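Local atomic coordinates of unique short US2 glycoprotein (Human herpesvirus 5, PDB entry 1IM3), a protein that redirects newly made MHC class I heavy chains to the cytosol for proteasomal destruction, hiding infected cells from cytotoxic T lymphocytes. Residues D[77-82]-D[86-91]; D[52-55]-D[59-62]. One frame throughout, in Å; residues are numbered along the deposited sequence.

In the fold
Contact 2 closes before contact 1 opens: strands 52-55 and 59-68 form one hairpin, and the chain then passes to the other, 75-82 with 85-91. Each hairpin supplies an outermost strand, within this chain, of a different four-stranded antiparallel sheet of the Ig-like lumenal domain, 52-55 in one and 85-91 in the other. The centres of the two contacts lie about 14 Å apart. Packing on Trp62 ties the sheets together, since Leu78 CD2 comes within 3.4 Å of Trp62 CZ2 and Leu89 CD2 within 3.9 Å of Trp62 CH2. Of the two, contact 1 alone reaches another protein's chain, through Arg79 and Trp88, consistent with the lumenal domain's tight interaction with class I molecules.

Contact 1. Residues D[77-82]-D[86-91]; sequences ALRLVL and VIWLRC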
ATOM      1  N   ALA D  77     -11.267 -21.186  -7.985  1.00 39.21           N
ATOM      2  CA  ALA D  77      -9.827 -20.958  -8.075  1.00 39.13           C
ATOM      3  C   ALA D  77      -9.374 -20.890  -6.623  1.00 38.38           C
ATOM      4  O   ALA D  77      -9.720 -19.966  -5.896  1.00 39.19           O
ATOM      5  CB  ALA D  77      -9.517 -19.652  -8.777  1.00 40.11           C
ATOM      6  N   LEU D  78      -8.601 -21.876  -6.210  1.00 36.98           N
ATOM      7  CA  LEU D  78      -8.157 -21.950  -4.835  1.00 37.45           C
ATOM      8  C   LEU D  78      -6.684 -21.642  -4.661  1.00 35.55           C
ATOM      9  O   LEU D  78      -5.827 -22.445  -5.028  1.00 36.90           O
ATOM     10  CB  LEU D  78      -8.469 -23.344  -4.294  1.00 39.97           C
ATOM     11  CG  LEU D  78      -8.276 -23.597  -2.803  1.00 44.27           C
ATOM     12  CD1 LEU D  78      -9.035 -22.549  -1.994  1.00 43.05           C
ATOM     13  CD2 LEU D  78      -8.784 -25.011  -2.471  1.00 45.80           C
ATOM     14  N   ARG D  79      -6.385 -20.469  -4.112  1.00 32.18           N
ATOM     15  CA  ARG D  79      -5.004 -20.085  -3.862  1.00 31.22           C
ATOM     16  C   ARG D  79      -4.678 -20.514  -2.440  1.00 30.75           C
ATOM     17  O   ARG D  79      -5.418 -20.230  -1.512  1.00 30.06           O
ATOM     18  CB  ARG D  79      -4.813 -18.569  -4.015  1.00 31.23           C
ATOM     19  CG  ARG D  79      -3.421 -18.058  -3.613  1.00 30.62           C
ATOM     20  CD  ARG D  79      -3.239 -16.549  -3.850  1.00 28.92           C
ATOM     21  NE  ARG D  79      -1.947 -16.082  -3.350  1.00 26.99           N
ATOM     22  CZ  ARG D  79      -1.739 -15.619  -2.118  1.00 25.90           C
ATOM     23  NH1 ARG D  79      -2.737 -15.538  -1.230  1.00 22.67           N
ATOM     24  NH2 ARG D  79      -0.524 -15.249  -1.770  1.00 24.73           N
ATOM     25  N   LEU D  80      -3.579 -21.226  -2.275  1.00 30.64           N
ATOM     26  CA  LEU D  80      -3.200 -21.679  -0.951  1.00 32.30           C
ATOM     27  C   LEU D  80      -1.758 -21.308  -0.705  1.00 33.22           C
ATOM     28  O   LEU D  80      -0.957 -21.308  -1.633  1.00 35.27           O
ATOM     29  CB  LEU D  80      -3.324 -23.203  -0.845  1.00 31.62           C
ATOM     30  CG  LEU D  80      -4.690 -23.849  -1.027  1.00 34.26           C
ATOM     31  CD1 LEU D  80      -4.533 -25.357  -0.991  1.00 34.72           C
ATOM     32  CD2 LEU D  80      -5.642 -23.389   0.080  1.00 31.33           C
ATOM     33  N   VAL D  81      -1.424 -20.931   0.521  1.00 31.94           N
ATOM     34  CA  VAL D  81      -0.026 -20.687   0.794  1.00 32.72           C
ATOM     35  C   VAL D  81       0.262 -21.526   2.029  1.00 32.74           C
ATOM     36  O   VAL D  81      -0.342 -21.365   3.088  1.00 31.22           O
ATOM     37  CB  VAL D  81       0.340 -19.170   0.924  1.00 34.68           C
ATOM     38  CG1 VAL D  81      -0.886 -18.312   0.875  1.00 33.94           C
ATOM     39  CG2 VAL D  81       1.200 -18.932   2.132  1.00 32.86           C
ATOM     40  N   LEU D  82       1.135 -22.499   1.825  1.00 31.87           N
ATOM     41  CA  LEU D  82       1.508 -23.465   2.843  1.00 32.14           C
ATOM     42  C   LEU D  82       2.946 -23.219   3.221  1.00 32.65           C
ATOM     43  O   LEU D  82       3.849 -23.316   2.379  1.00 29.58           O
ATOM     44  CB  LEU D  82       1.354 -24.864   2.267  1.00 32.22           C
ATOM     45  CG  LEU D  82       0.045 -25.080   1.494  1.00 34.13           C
ATOM     46  CD1 LEU D  82       0.064 -26.435   0.796  1.00 31.96           C
ATOM     47  CD2 LEU D  82      -1.127 -24.981   2.444  1.00 30.50           C
ATOM     48  N   VAL D  86       3.270 -20.858  -2.372  1.00 35.24           N
ATOM     49  CA  VAL D  86       2.001 -20.610  -3.028  1.00 36.48           C
ATOM     50  C   VAL D  86       1.682 -21.669  -4.071  1.00 37.59           C
ATOM     51  O   VAL D  86       2.532 -22.055  -4.871  1.00 40.42           O
ATOM     52  CB  VAL D  86       2.012 -19.222  -3.750  1.00 36.57           C
ATOM     53  CG1 VAL D  86       0.648 -18.926  -4.366  1.00 34.98           C
ATOM     54  CG2 VAL D  86       2.398 -18.134  -2.773  1.00 34.40           C
ATOM     55  N   ILE D  87       0.452 -22.146  -4.057  1.00 39.22           N
ATOM     56  CA  ILE D  87       0.017 -23.106  -5.062  1.00 40.69           C
ATOM     57  C   ILE D  87      -1.431 -22.793  -5.365  1.00 39.83           C
ATOM     58  O   ILE D  87      -2.184 -22.419  -4.462  1.00 38.35           O
ATOM     59  CB  ILE D  87       0.099 -24.577  -4.581  1.00 42.28           C
ATOM     60  CG1 ILE D  87      -0.837 -24.807  -3.408  1.00 41.63           C
ATOM     61  CG2 ILE D  87       1.520 -24.919  -4.188  1.00 42.93           C
ATOM     62  CD1 ILE D  87      -0.885 -26.238  -2.976  1.00 43.74           C
ATOM     63  N   TRP D  88      -1.802 -22.915  -6.633  1.00 38.52           N
ATOM     64  CA  TRP D  88      -3.169 -22.693  -7.039  1.00 39.28           C
ATOM     65  C   TRP D  88      -3.793 -24.024  -7.430  1.00 40.62           C
ATOM     66  O   TRP D  88      -3.151 -24.836  -8.092  1.00 41.41           O
ATOM     67  CB  TRP D  88      -3.229 -21.755  -8.242  1.00 37.78           C
ATOM     68  CG  TRP D  88      -2.911 -20.331  -7.936  1.00 35.57           C
ATOM     69  CD1 TRP D  88      -1.672 -19.784  -7.757  1.00 37.03           C
ATOM     70  CD2 TRP D  88      -3.844 -19.254  -7.837  1.00 34.09           C
ATOM     71  NE1 TRP D  88      -1.776 -18.429  -7.562  1.00 35.32           N
ATOM     72  CE2 TRP D  88      -3.100 -18.078  -7.608  1.00 33.46           C
ATOM     73  CE3 TRP D  88      -5.243 -19.167  -7.930  1.00 36.06           C
ATOM     74  CZ2 TRP D  88      -3.702 -16.819  -7.477  1.00 32.66           C
ATOM     75  CZ3 TRP D  88      -5.843 -17.912  -7.805  1.00 35.93           C
ATOM     76  CH2 TRP D  88      -5.066 -16.755  -7.577  1.00 34.82           C
ATOM     77  N   LEU D  89      -5.031 -24.248  -7.003  1.00 40.03           N
ATOM     78  CA  LEU D  89      -5.771 -25.437  -7.388  1.00 41.81           C
ATOM     79  C   LEU D  89      -6.954 -24.906  -8.181  1.00 42.03           C
ATOM     80  O   LEU D  89      -7.350 -23.766  -8.013  1.00 41.76           O
ATOM     81  CB  LEU D  89      -6.288 -26.212  -6.165  1.00 41.60           C
ATOM     82  CG  LEU D  89      -5.326 -27.142  -5.427  1.00 42.07           C
ATOM     83  CD1 LEU D  89      -4.147 -26.360  -4.918  1.00 44.34           C
ATOM     84  CD2 LEU D  89      -6.045 -27.797  -4.270  1.00 40.73           C
ATOM     85  N   ARG D  90      -7.511 -25.729  -9.055  1.00 43.74           N
ATOM     86  CA  ARG D  90      -8.674 -25.331  -9.827  1.00 46.27           C
ATOM     87  C   ARG D  90      -9.696 -26.465  -9.667  1.00 46.28           C
ATOM     88  O   ARG D  90      -9.325 -27.616  -9.784  1.00 46.15           O
ATOM     89  CB  ARG D  90      -8.249 -25.125 -11.281  1.00 47.72           C
ATOM     90  CG  ARG D  90      -9.252 -24.370 -12.135  1.00 54.28           C
ATOM     91  CD  ARG D  90      -8.580 -23.760 -13.366  1.00 57.16           C
ATOM     92  NE  ARG D  90      -9.540 -23.504 -14.441  1.00 62.42           N
ATOM     93  CZ  ARG D  90     -10.077 -24.446 -15.220  1.00 63.80           C
ATOM     94  NH1 ARG D  90      -9.754 -25.727 -15.061  1.00 63.11           N
ATOM     95  NH2 ARG D  90     -10.946 -24.104 -16.165  1.00 64.49           N
ATOM     96  N   CYS D  91     -10.957 -26.149  -9.354  1.00 49.97           N
ATOM     97  CA  CYS D  91     -11.993 -27.170  -9.186  1.00 54.07           C
ATOM     98  C   CYS D  91     -13.208 -26.813 -10.050  1.00 56.15           C
ATOM     99  O   CYS D  91     -13.736 -25.705  -9.946  1.00 54.73           O
ATOM    100  CB  CYS D  91     -12.451 -27.294  -7.709  1.00 54.45           C
ATOM    101  SG  CYS D  91     -13.729 -28.591  -7.555  1.00 59.75           S
TER
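Residues 77-82 and 86-91 pair as an antiparallel beta hairpin at the edge of one sheet of the Ig-like sandwich, with 86-91 on an outermost strand of that sheet within this chain. Their short axes approach to 4.6 Å with N-to-C directions 157° apart. Two hydrogen-bonded pairs, Leu78 with Leu89 and Leu80 with Ile87, supply four backbone bonds, each between N and O atoms 2.8 to 2.9 Å apart.

The inward face is aliphatic. Leu78 CB lies against Leu89 CB, Leu80 CD1 meets Leu89 CD1 at 4.1 Å, and Leu82 CD1 meets Ile87 CD1 at 3.9 Å, these last two side chains crossing at about a right angle. Phe32, Ile23 and Trp62 continue this core. Near the hairpin's far end, Cys91 is joined by a disulfide to Cys10.

On the other face, Arg79 runs across Trp88. Its CG stands opposite the backbone N (chi1 173°) and the chain stays extended to NE, which carries CD to 3.7 Å from Trp88 CZ2 and NE to 4.0 Å from Val86 CG1. The guanidinium continues past the indole, its NH1 forming a salt bridge with Asp33 and a hydrogen bond to the backbone of another protein's chain, which also packs on Trp88. Ala77 CB sits at the indole edge, while Arg79 CB makes a CH-pi contact over the face, 3.8 Å from the six-membered ring centroid and 1° off its normal.

Contact 2. Residues D[52-55]-D[59-62]; sequences VEFV and SLKW
Val52 to Val55 run antiparallel to Ser59 to Trp62, the short axes 4.6 Å apart at their closest and the chain directions 172° apart, forming a beta hairpin. In the Ig-like domain 52-55 is an outermost strand, within this chain, of a four-stranded antiparallel sheet, and 59-62 also bonds strand 16-25 through Leu60 with Ile23 and Trp62 with Gly21. Glu53 with Lys61 and Val55 with Ser59 are the hydrogen-bonded pairs. The bond from Glu53 N to Lys61 O is short, 2.7 Å. Ser59 N bonds Val55 O at the end of the pairing next to the turn.

Phe54 and Leu60 face each other in a non-hydrogen-bonded pair and meet at about a right angle. Leu60 CD2 is the branch that does the touching: it lies 3.8 Å from Val52 CG1 and 4.0 Å from Phe54 CB. With chi1 at 180°, Phe54 CG lies beside its own carbonyl carbon, and CD1 of the ring comes to 3.3 Å from Ser59 O. Phe30, from strand 30-37 of the other sheet, and Met27, from a loop, pack against this apolar face of Val52, Phe54 and Leu60, and the rings of Phe54 and Phe30 meet.

The opposite face carries Glu53, Val55, Ser59 and Lys61. Ser59 OG is turned between its backbone N and carbonyl carbon (chi1 66°), beside CB and CG2 of Val55, and hydrogen-bonds a water that in turn donates to Glu53 O. That carbonyl is therefore gripped twice, by the water and by Lys61 N. Glu53 OE1 and Lys61 NZ stay 6.5 Å apart, too far for a salt bridge, so any attraction is probably weak. Cohesion thus rests mainly on backbone bonds, the water link and one apolar face.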
ATOM      1  N   VAL D  52     -12.937 -25.222   7.472  1.00 31.67           N
ATOM      2  CA  VAL D  52     -11.509 -25.379   7.264  1.00 32.40           C
ATOM      3  C   VAL D  52     -10.879 -25.998   8.522  1.00 34.76           C
ATOM      4  O   VAL D  52     -11.126 -25.528   9.634  1.00 36.03           O
ATOM      5  CB  VAL D  52     -10.844 -24.030   6.987  1.00 31.83           C
ATOM      6  CG1 VAL D  52      -9.344 -24.219   6.802  1.00 31.19           C
ATOM      7  CG2 VAL D  52     -11.457 -23.397   5.730  1.00 30.07           C
ATOM      8  N   GLU D  53     -10.089 -27.056   8.348  1.00 36.09           N
ATOM      9  CA  GLU D  53      -9.418 -27.683   9.479  1.00 38.45           C
ATOM     10  C   GLU D  53      -7.948 -27.817   9.208  1.00 35.96           C
ATOM     11  O   GLU D  53      -7.551 -28.452   8.233  1.00 35.05           O
ATOM     12  CB  GLU D  53     -10.020 -29.057   9.760  1.00 42.38           C
ATOM     13  CG  GLU D  53     -11.483 -28.983  10.140  1.00 49.54           C
ATOM     14  CD  GLU D  53     -12.060 -30.326  10.533  1.00 55.11           C
ATOM     15  OE1 GLU D  53     -11.997 -31.272   9.711  1.00 56.57           O
ATOM     16  OE2 GLU D  53     -12.576 -30.435  11.669  1.00 56.46           O
ATOM     17  N   PHE D  54      -7.148 -27.210  10.071  1.00 35.60           N
ATOM     18  CA  PHE D  54      -5.703 -27.246   9.945  1.00 35.98           C
ATOM     19  C   PHE D  54      -5.115 -27.962  11.143  1.00 36.20           C
ATOM     20  O   PHE D  54      -5.508 -27.669  12.275  1.00 36.74           O
ATOM     21  CB  PHE D  54      -5.153 -25.817   9.899  1.00 32.05           C
ATOM     22  CG  PHE D  54      -3.655 -25.741   9.779  1.00 32.94           C
ATOM     23  CD1 PHE D  54      -3.005 -26.245   8.656  1.00 32.24           C
ATOM     24  CD2 PHE D  54      -2.895 -25.124  10.772  1.00 34.00           C
ATOM     25  CE1 PHE D  54      -1.627 -26.135   8.516  1.00 34.49           C
ATOM     26  CE2 PHE D  54      -1.519 -25.009  10.643  1.00 33.54           C
ATOM     27  CZ  PHE D  54      -0.882 -25.514   9.518  1.00 34.89           C
ATOM     28  N   VAL D  55      -4.201 -28.899  10.885  1.00 37.27           N
ATOM     29  CA  VAL D  55      -3.487 -29.618  11.940  1.00 37.65           C
ATOM     30  C   VAL D  55      -2.030 -29.303  11.662  1.00 38.08           C
ATOM     31  O   VAL D  55      -1.436 -29.872  10.739  1.00 38.85           O
ATOM     32  CB  VAL D  55      -3.701 -31.142  11.860  1.00 38.55           C
ATOM     33  CG1 VAL D  55      -2.963 -31.841  13.010  1.00 37.54           C
ATOM     34  CG2 VAL D  55      -5.180 -31.454  11.946  1.00 36.32           C
ATOM     35  N   SER D  59      -1.819 -31.577   8.269  1.00 35.76           N
ATOM     36  CA  SER D  59      -2.732 -31.377   7.175  1.00 35.64           C
ATOM     37  C   SER D  59      -3.609 -30.136   7.177  1.00 36.07           C
ATOM     38  O   SER D  59      -3.797 -29.453   8.187  1.00 32.78           O
ATOM     39  CB  SER D  59      -3.668 -32.565   7.111  1.00 35.98           C
ATOM     40  OG  SER D  59      -4.480 -32.577   8.277  1.00 31.05           O
ATOM     41  N   LEU D  60      -4.189 -29.899   6.009  1.00 34.65           N
ATOM     42  CA  LEU D  60      -5.108 -28.785   5.809  1.00 34.93           C
ATOM     43  C   LEU D  60      -6.271 -29.389   5.030  1.00 35.17           C
ATOM     44  O   LEU D  60      -6.097 -29.951   3.935  1.00 34.03           O
ATOM     45  CB  LEU D  60      -4.421 -27.661   5.024  1.00 33.76           C
ATOM     46  CG  LEU D  60      -5.083 -26.295   4.792  1.00 36.02           C
ATOM     47  CD1 LEU D  60      -5.835 -26.351   3.524  1.00 36.91           C
ATOM     48  CD2 LEU D  60      -5.993 -25.884   5.960  1.00 32.15           C
ATOM     49  N   LYS D  61      -7.456 -29.312   5.609  1.00 34.49           N
ATOM     50  CA  LYS D  61      -8.632 -29.854   4.953  1.00 35.71           C
ATOM     51  C   LYS D  61      -9.770 -28.844   4.935  1.00 36.86           C
ATOM     52  O   LYS D  61      -9.933 -28.025   5.857  1.00 36.81           O
ATOM     53  CB  LYS D  61      -9.098 -31.116   5.674  1.00 37.48           C
ATOM     54  CG  LYS D  61      -8.101 -32.258   5.612  1.00 38.94           C
ATOM     55  CD  LYS D  61      -8.548 -33.403   6.496  1.00 42.82           C
ATOM     56  CE  LYS D  61      -7.664 -34.631   6.313  1.00 46.11           C
ATOM     57  NZ  LYS D  61      -8.194 -35.782   7.093  1.00 48.42           N
ATOM     58  N   TRP D  62     -10.569 -28.901   3.878  1.00 35.33           N
ATOM     59  CA  TRP D  62     -11.692 -28.001   3.789  1.00 34.83           C
ATOM     60  C   TRP D  62     -12.948 -28.770   3.444  1.00 35.30           C
ATOM     61  O   TRP D  62     -12.894 -29.817   2.804  1.00 35.58           O
ATOM     62  CB  TRP D  62     -11.417 -26.887   2.778  1.00 30.99           C
ATOM     63  CG  TRP D  62     -11.126 -27.316   1.394  1.00 30.95           C
ATOM     64  CD1 TRP D  62     -12.002 -27.337   0.355  1.00 31.12           C
ATOM     65  CD2 TRP D  62      -9.843 -27.681   0.840  1.00 30.70           C
ATOM     66  NE1 TRP D  62     -11.352 -27.678  -0.811  1.00 28.23           N
ATOM     67  CE2 TRP D  62     -10.030 -27.892  -0.542  1.00 28.88           C
ATOM     68  CE3 TRP D  62      -8.562 -27.833   1.376  1.00 30.07           C
ATOM     69  CZ2 TRP D  62      -8.977 -28.251  -1.403  1.00 31.42           C
ATOM     70  CZ3 TRP D  62      -7.513 -28.185   0.527  1.00 32.50           C
ATOM     71  CH2 TRP D  62      -7.725 -28.388  -0.852  1.00 31.19           C
TER
HETATM   72  O   HOH W   1      -7.006 -31.330   8.737  1.00 28.66           O